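Proton-dependent oligopeptide transporter family protein (Xanthomonas campestris, PDB 6EI3) probably carries short peptides across the bacterial membrane by coupling their movement to protons, and is captured here in an auto-inhibited state. Local coordinates at residues Val376-Val381 with Phe477-Phe482; Ile384-Asp389 with Glu471-Met476. All blocks are in the same frame, centred on the assembly; numbering follows the deposited sequence.

How the contacts relate
Both contacts join the same two antiparallel helices, 363-389 and 471-495, in the C-terminal half of the major facilitator superfamily fold. Their centres lie about 10 Å apart, on the same side of the chain's centre. The chain runs through 376-381 and 384-389, then after further helices through 471-476 and 477-482, so contact 2 is the inner pair and contact 1 the outer one. Together they form one continuous seam: buried and largely aromatic at contact 1, more polar at contact 2, where helix 363-389 ends and helix 471-495 begins. Met476 bridges them, its carbonyl meeting the Trp378 ring and its sulfur lying beside the Val381 carbonyl.

Contact 1: Val376-Val381 with Phe477-Phe482; sequences VAWIAV and FFFAAF. With 78M ((2S)-2,3-dihydroxypropyl(7Z)-pentadec-7-enoate), chain F; 78M ((2S)-2,3-dihydroxypropyl(7Z)-pentadec-7-enoate), chain P.
In the C-terminal helical bundle of the major facilitator superfamily fold, Trp378 and Ile379 of helix 363-389 pack against Phe477, Phe479 and Ala480 of the last long helix, 471-495. The two segments run antiparallel at 165°, with axes 7.9 Å apart at closest approach. Trp378 CA and Ala480 CA are 4.9 Å apart, consistent with the small alanine side chain at this point.

The Ala480 methyl sits between two side chains of the facing helix: its CB is 3.8 Å from Trp378 CB and 3.7 Å from Ile379 CD1. Ile379 leaves its helix to one side of the interface; a chi1 of -68° sets CG1 beside the backbone N and near the Ala480 methyl, and CD1 beyond it makes the closest touch. On the other flank, Phe479 CB lies over one face of the Trp378 indole in a CH-pi contact, 4.2 Å from the centroid of the six-membered ring and 28° off its normal. The two aromatic side chains lie side by side and point the same way, their rings meeting obliquely. Trp378 NE1 makes a weak hydrogen bond to the carbonyl of Leu305 on helix 281-306, so the indole also ties this pair to a third helix.

No hydrogen bond crosses between the segments, and the contact is held by apolar packing among buried residues. Phe477 leaves its helix pointing away, yet its ring swings back, bringing its CE1 near the Ile379 carbonyl oxygen and its CD1 to 4.2 Å from Ile379 CD1. Bound monoacylglycerol chains lie against the pair: one runs past Val376 and Ala380, with its C9 3.8 Å from Val376 CG1, while another covers a face of the Phe477 ring, its C12 3.9 Å from Phe477 CG.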
loop_
_atom_site.group_PDB
_atom_site.type_symbol
_atom_site.label_atom_id
_atom_site.label_comp_id
_atom_site.label_asym_id
_atom_site.label_seq_id
_atom_site.Cartn_x
_atom_site.Cartn_y
_atom_site.Cartn_z
ATOM N N VAL A 376 -11.370 -14.841 -5.093
ATOM C CA VAL A 376 -11.209 -16.175 -5.705
ATOM C C VAL A 376 -9.834 -16.767 -5.330
ATOM O O VAL A 376 -9.754 -17.951 -5.015
ATOM C CB VAL A 376 -11.474 -16.149 -7.245
ATOM C CG1 VAL A 376 -11.319 -17.541 -7.878
ATOM C CG2 VAL A 376 -12.865 -15.595 -7.547
ATOM N N ALA A 377 -8.776 -15.926 -5.299
ATOM C CA ALA A 377 -7.414 -16.318 -4.914
ATOM C C ALA A 377 -7.430 -16.864 -3.491
ATOM O O ALA A 377 -6.809 -17.890 -3.216
ATOM C CB ALA A 377 -6.477 -15.119 -4.993
ATOM N N TRP A 378 -8.183 -16.198 -2.599
ATOM C CA TRP A 378 -8.282 -16.595 -1.200
ATOM C C TRP A 378 -9.178 -17.832 -1.008
ATOM O O TRP A 378 -8.958 -18.557 -0.042
ATOM C CB TRP A 378 -8.662 -15.395 -0.328
ATOM C CG TRP A 378 -7.444 -14.551 -0.054
ATOM C CD1 TRP A 378 -6.763 -13.778 -0.951
ATOM C CD2 TRP A 378 -6.662 -14.551 1.151
ATOM N NE1 TRP A 378 -5.620 -13.273 -0.371
ATOM C CE2 TRP A 378 -5.554 -13.702 0.933
ATOM C CE3 TRP A 378 -6.794 -15.183 2.399
ATOM C CZ2 TRP A 378 -4.617 -13.424 1.930
ATOM C CZ3 TRP A 378 -5.867 -14.904 3.393
ATOM C CH2 TRP A 378 -4.767 -14.066 3.141
ATOM N N ILE A 379 -10.093 -18.148 -1.972
ATOM C CA ILE A 379 -10.848 -19.414 -1.930
ATOM C C ILE A 379 -9.814 -20.549 -2.187
ATOM O O ILE A 379 -9.815 -21.550 -1.471
ATOM C CB ILE A 379 -12.061 -19.487 -2.918
ATOM C CG1 ILE A 379 -13.219 -18.520 -2.521
ATOM C CG2 ILE A 379 -12.576 -20.955 -3.099
ATOM C CD1 ILE A 379 -13.981 -18.852 -1.158
ATOM N N ALA A 380 -8.918 -20.350 -3.179
ATOM C CA ALA A 380 -7.846 -21.278 -3.526
ATOM C C ALA A 380 -6.859 -21.465 -2.357
ATOM O O ALA A 380 -6.549 -22.610 -2.045
ATOM C CB ALA A 380 -7.115 -20.803 -4.766
ATOM N N VAL A 381 -6.409 -20.364 -1.680
ATOM C CA VAL A 381 -5.498 -20.453 -0.506
ATOM C C VAL A 381 -6.134 -21.271 0.632
ATOM O O VAL A 381 -5.444 -22.066 1.280
ATOM C CB VAL A 381 -4.972 -19.085 0.036
ATOM C CG1 VAL A 381 -3.921 -19.286 1.136
ATOM C CG2 VAL A 381 -4.360 -18.268 -1.076
ATOM N N PHE A 477 -10.762 -18.127 4.479
ATOM C CA PHE A 477 -12.156 -18.070 4.000
ATOM C C PHE A 477 -12.839 -16.771 4.391
ATOM O O PHE A 477 -13.596 -16.229 3.597
ATOM C CB PHE A 477 -12.951 -19.301 4.452
ATOM C CG PHE A 477 -12.514 -20.550 3.717
ATOM C CD1 PHE A 477 -12.402 -20.561 2.326
ATOM C CD2 PHE A 477 -12.245 -21.724 4.408
ATOM C CE1 PHE A 477 -12.016 -21.712 1.648
ATOM C CE2 PHE A 477 -11.836 -22.872 3.728
ATOM C CZ PHE A 477 -11.717 -22.858 2.352
ATOM N N PHE A 478 -12.505 -16.234 5.571
ATOM C CA PHE A 478 -13.001 -14.933 6.026
ATOM C C PHE A 478 -12.548 -13.823 5.049
ATOM O O PHE A 478 -13.370 -13.006 4.640
ATOM C CB PHE A 478 -12.517 -14.615 7.454
ATOM C CG PHE A 478 -12.785 -13.175 7.837
ATOM C CD1 PHE A 478 -14.057 -12.765 8.223
ATOM C CD2 PHE A 478 -11.771 -12.220 7.774
ATOM C CE1 PHE A 478 -14.310 -11.423 8.541
ATOM C CE2 PHE A 478 -12.021 -10.884 8.107
ATOM C CZ PHE A 478 -13.291 -10.488 8.463
ATOM N N PHE A 479 -11.240 -13.779 4.701
ATOM C CA PHE A 479 -10.756 -12.753 3.782
ATOM C C PHE A 479 -11.367 -12.866 2.388
ATOM O O PHE A 479 -11.683 -11.826 1.813
ATOM C CB PHE A 479 -9.227 -12.683 3.741
ATOM C CG PHE A 479 -8.729 -11.964 4.978
ATOM C CD1 PHE A 479 -8.872 -10.586 5.106
ATOM C CD2 PHE A 479 -8.092 -12.663 6.001
ATOM C CE1 PHE A 479 -8.413 -9.924 6.248
ATOM C CE2 PHE A 479 -7.617 -11.997 7.135
ATOM C CZ PHE A 479 -7.790 -10.636 7.257
ATOM N N ALA A 480 -11.599 -14.106 1.877
ATOM C CA ALA A 480 -12.282 -14.354 0.598
ATOM C C ALA A 480 -13.690 -13.752 0.627
ATOM O O ALA A 480 -14.073 -13.051 -0.316
ATOM C CB ALA A 480 -12.390 -15.848 0.340
ATOM N N ALA A 481 -14.446 -14.006 1.718
ATOM C CA ALA A 481 -15.814 -13.492 1.910
ATOM C C ALA A 481 -15.815 -11.955 1.976
ATOM O O ALA A 481 -16.685 -11.327 1.381
ATOM C CB ALA A 481 -16.425 -14.069 3.183
ATOM N N PHE A 482 -14.833 -11.373 2.700
ATOM C CA PHE A 482 -14.635 -9.934 2.877
ATOM C C PHE A 482 -14.376 -9.269 1.511
ATOM O O PHE A 482 -14.965 -8.228 1.234
ATOM C CB PHE A 482 -13.480 -9.675 3.875
ATOM C CG PHE A 482 -13.121 -8.243 4.222
ATOM C CD1 PHE A 482 -14.111 -7.281 4.413
ATOM C CD2 PHE A 482 -11.791 -7.866 4.399
ATOM C CE1 PHE A 482 -13.778 -5.968 4.770
ATOM C CE2 PHE A 482 -11.457 -6.555 4.771
ATOM C CZ PHE A 482 -12.452 -5.616 4.955
HETATM O O21 78M F . -4.897 -33.156 -2.815
HETATM C C20 78M F . -5.706 -32.024 -2.526
HETATM C C18 78M F . -6.502 -31.614 -3.742
HETATM O O19 78M F . -5.630 -31.216 -4.803
HETATM C C17 78M F . -7.541 -30.552 -3.447
HETATM O O2 78M F . -6.915 -29.249 -3.347
HETATM C C1 78M F . -7.041 -28.413 -4.387
HETATM O O1 78M F . -7.368 -28.762 -5.493
HETATM C C2 78M F . -6.740 -26.996 -3.991
HETATM C C3 78M F . -6.790 -26.007 -5.154
HETATM C C4 78M F . -7.809 -24.897 -4.965
HETATM C C5 78M F . -9.136 -25.101 -5.679
HETATM C C6 78M F . -10.186 -24.047 -5.322
HETATM C C7 78M F . -10.630 -23.220 -6.485
HETATM C C8 78M F . -10.080 -22.093 -6.908
HETATM C C9 78M F . -10.523 -21.260 -8.074
HETATM C C10 78M F . -10.333 -21.945 -9.433
HETATM C C11 78M F . -11.216 -21.390 -10.544
HETATM C C12 78M F . -10.658 -20.170 -11.260
HETATM C C13 78M F . -11.674 -19.458 -12.136
HETATM C C15 78M F . -12.145 -17.607 -13.781
HETATM C C14 78M F . -11.101 -18.306 -12.940
HETATM C C8 78M P . -14.923 -25.771 3.803
HETATM C C9 78M P . -15.820 -24.847 3.042
HETATM C C10 78M P . -15.799 -23.420 3.588
HETATM C C11 78M P . -16.458 -22.405 2.667
HETATM C C12 78M P . -16.390 -20.965 3.151
HETATM C C13 78M P . -16.657 -19.946 2.054
HETATM C C15 78M P . -16.852 -17.510 1.391
HETATM C C14 78M P . -16.683 -18.501 2.527
#

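Contact 2: Ile384-Asp389 with Glu471-Met476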
loop_
_atom_site.group_PDB
_atom_site.type_symbol
_atom_site.label_atom_id
_atom_site.label_comp_id
_atom_site.label_asym_id
_atom_site.label_seq_id
_atom_site.Cartn_x
_atom_site.Cartn_y
_atom_site.Cartn_z
ATOM N N ILE A 384 -6.394 -24.983 -0.242
ATOM C CA ILE A 384 -5.075 -25.579 -0.088
ATOM C C ILE A 384 -4.843 -25.879 1.403
ATOM O O ILE A 384 -4.419 -26.988 1.749
ATOM C CB ILE A 384 -3.986 -24.685 -0.707
ATOM C CG1 ILE A 384 -4.021 -24.788 -2.250
ATOM C CG2 ILE A 384 -2.593 -25.031 -0.139
ATOM C CD1 ILE A 384 -3.476 -23.522 -2.963
ATOM N N GLN A 385 -5.188 -24.917 2.276
ATOM C CA GLN A 385 -5.054 -25.081 3.719
ATOM C C GLN A 385 -5.890 -26.242 4.227
ATOM O O GLN A 385 -5.388 -26.991 5.043
ATOM C CB GLN A 385 -5.434 -23.792 4.474
ATOM C CG GLN A 385 -4.992 -23.772 5.948
ATOM C CD GLN A 385 -3.491 -23.887 6.117
ATOM O OE1 GLN A 385 -2.719 -23.176 5.478
ATOM N NE2 GLN A 385 -3.044 -24.821 6.952
ATOM N N VAL A 386 -7.154 -26.383 3.754
ATOM C CA VAL A 386 -8.075 -27.465 4.165
ATOM C C VAL A 386 -7.483 -28.840 3.789
ATOM O O VAL A 386 -7.598 -29.770 4.580
ATOM C CB VAL A 386 -9.526 -27.251 3.638
ATOM C CG1 VAL A 386 -10.396 -28.488 3.843
ATOM C CG2 VAL A 386 -10.175 -26.034 4.290
ATOM N N ALA A 387 -6.819 -28.946 2.611
ATOM C CA ALA A 387 -6.153 -30.182 2.177
ATOM C C ALA A 387 -4.981 -30.473 3.119
ATOM O O ALA A 387 -4.851 -31.599 3.587
ATOM C CB ALA A 387 -5.668 -30.058 0.737
ATOM N N MET A 388 -4.215 -29.436 3.494
ATOM C CA MET A 388 -3.079 -29.537 4.428
ATOM C C MET A 388 -3.561 -29.958 5.828
ATOM O O MET A 388 -2.986 -30.874 6.418
ATOM C CB MET A 388 -2.304 -28.203 4.508
ATOM C CG MET A 388 -1.360 -27.943 3.327
ATOM S SD MET A 388 -0.848 -26.193 3.192
ATOM C CE MET A 388 0.274 -26.077 4.531
ATOM N N ASP A 389 -4.634 -29.319 6.339
ATOM C CA ASP A 389 -5.206 -29.618 7.653
ATOM C C ASP A 389 -5.703 -31.076 7.767
ATOM O O ASP A 389 -5.630 -31.656 8.846
ATOM C CB ASP A 389 -6.312 -28.604 8.020
ATOM C CG ASP A 389 -5.850 -27.149 8.127
ATOM O OD1 ASP A 389 -4.652 -26.917 8.412
ATOM O OD2 ASP A 389 -6.692 -26.246 7.951
ATOM N N GLU A 471 -7.396 -22.233 12.465
ATOM C CA GLU A 471 -7.436 -20.771 12.555
ATOM C C GLU A 471 -6.993 -20.147 11.213
ATOM O O GLU A 471 -7.660 -19.240 10.708
ATOM C CB GLU A 471 -6.555 -20.292 13.719
ATOM C CG GLU A 471 -6.867 -18.887 14.194
ATOM C CD GLU A 471 -6.077 -18.460 15.416
ATOM O OE1 GLU A 471 -5.208 -17.573 15.274
ATOM O OE2 GLU A 471 -6.330 -19.001 16.515
ATOM N N ALA A 472 -5.905 -20.669 10.617
ATOM C CA ALA A 472 -5.407 -20.208 9.320
ATOM C C ALA A 472 -6.497 -20.375 8.232
ATOM O O ALA A 472 -6.815 -19.397 7.573
ATOM C CB ALA A 472 -4.141 -20.960 8.937
ATOM N N ALA A 473 -7.116 -21.579 8.116
ATOM C CA ALA A 473 -8.161 -21.891 7.128
ATOM C C ALA A 473 -9.401 -21.023 7.318
ATOM O O ALA A 473 -9.943 -20.526 6.332
ATOM C CB ALA A 473 -8.524 -23.377 7.167
ATOM N N PHE A 474 -9.822 -20.797 8.584
ATOM C CA PHE A 474 -10.957 -19.926 8.893
ATOM C C PHE A 474 -10.676 -18.492 8.382
ATOM O O PHE A 474 -11.526 -17.907 7.723
ATOM C CB PHE A 474 -11.226 -19.908 10.406
ATOM C CG PHE A 474 -12.381 -19.021 10.814
ATOM C CD1 PHE A 474 -13.682 -19.511 10.832
ATOM C CD2 PHE A 474 -12.170 -17.688 11.164
ATOM C CE1 PHE A 474 -14.749 -18.686 11.195
ATOM C CE2 PHE A 474 -13.238 -16.865 11.525
ATOM C CZ PHE A 474 -14.521 -17.367 11.530
ATOM N N LEU A 475 -9.502 -17.933 8.724
ATOM C CA LEU A 475 -9.062 -16.594 8.332
ATOM C C LEU A 475 -8.980 -16.439 6.820
ATOM O O LEU A 475 -9.367 -15.400 6.307
ATOM C CB LEU A 475 -7.714 -16.231 8.984
ATOM C CG LEU A 475 -7.760 -15.750 10.436
ATOM C CD1 LEU A 475 -6.345 -15.744 11.043
ATOM C CD2 LEU A 475 -8.379 -14.350 10.546
ATOM N N MET A 476 -8.518 -17.485 6.109
ATOM C CA MET A 476 -8.419 -17.461 4.650
ATOM C C MET A 476 -9.796 -17.330 4.007
ATOM O O MET A 476 -9.997 -16.443 3.173
ATOM C CB MET A 476 -7.637 -18.661 4.119
ATOM C CG MET A 476 -6.173 -18.592 4.457
ATOM S SD MET A 476 -5.435 -20.225 4.427
ATOM C CE MET A 476 -3.756 -19.806 4.977
#
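Gln385 faces Ala473 where the last turns of helix 363-389 run antiparallel, at 162°, to the first turns of helix 471-495. The axes approach to 9.2 Å, and the nearest CA atoms, those of Gln385 and Ala473, are 5.6 Å apart. The glutamine side chain lies between the two helices and buries more surface here than any other residue of the pair.

Gln385 CG is anti to the backbone N (chi1 -166°) and rests against the Ala473 methyl, with 3.8 Å between Gln385 CG and Ala473 CB. The chain then bends at chi2 (61°), which puts Gln385 CD against the Ala472 methyl, 4.1 Å from Ala472 CB. Met476, extended beyond its CG, crosses the glutamine at about a right angle: its SD is 3.6 Å from Gln385 CB, and its terminal CE touches Gln385 OE1, also at 3.6 Å. Both ends of the amide have polar partners, OE1 with Gln316 NE2, and NE2 with Asp389 OD1 one turn along the same helix. This last bond is 3.0 Å from Gln385 NE2 to Asp389 OD1 and nearly straight, with the acceptor in the amide plane but the donor above the plane of the carboxylate. Held at both ends, the amide should have little freedom to rotate.

Asp389 OD2 abuts Ala473 CB at 3.5 Å and is hydrogen-bonded to Ser470 OG, which also takes the N-H of Ala473. The start of helix 471-495 may favour the negative charge, while the end of the aspartate's own helix may oppose it.

Around this junction, Met476 packs on Thr312 and Gln316 of the short helix 312-317. Glu471 forms a salt bridge with Arg456 at the end of helix 430-456, while Phe474 leans on Ile464 and Thr467 of helix 458-467.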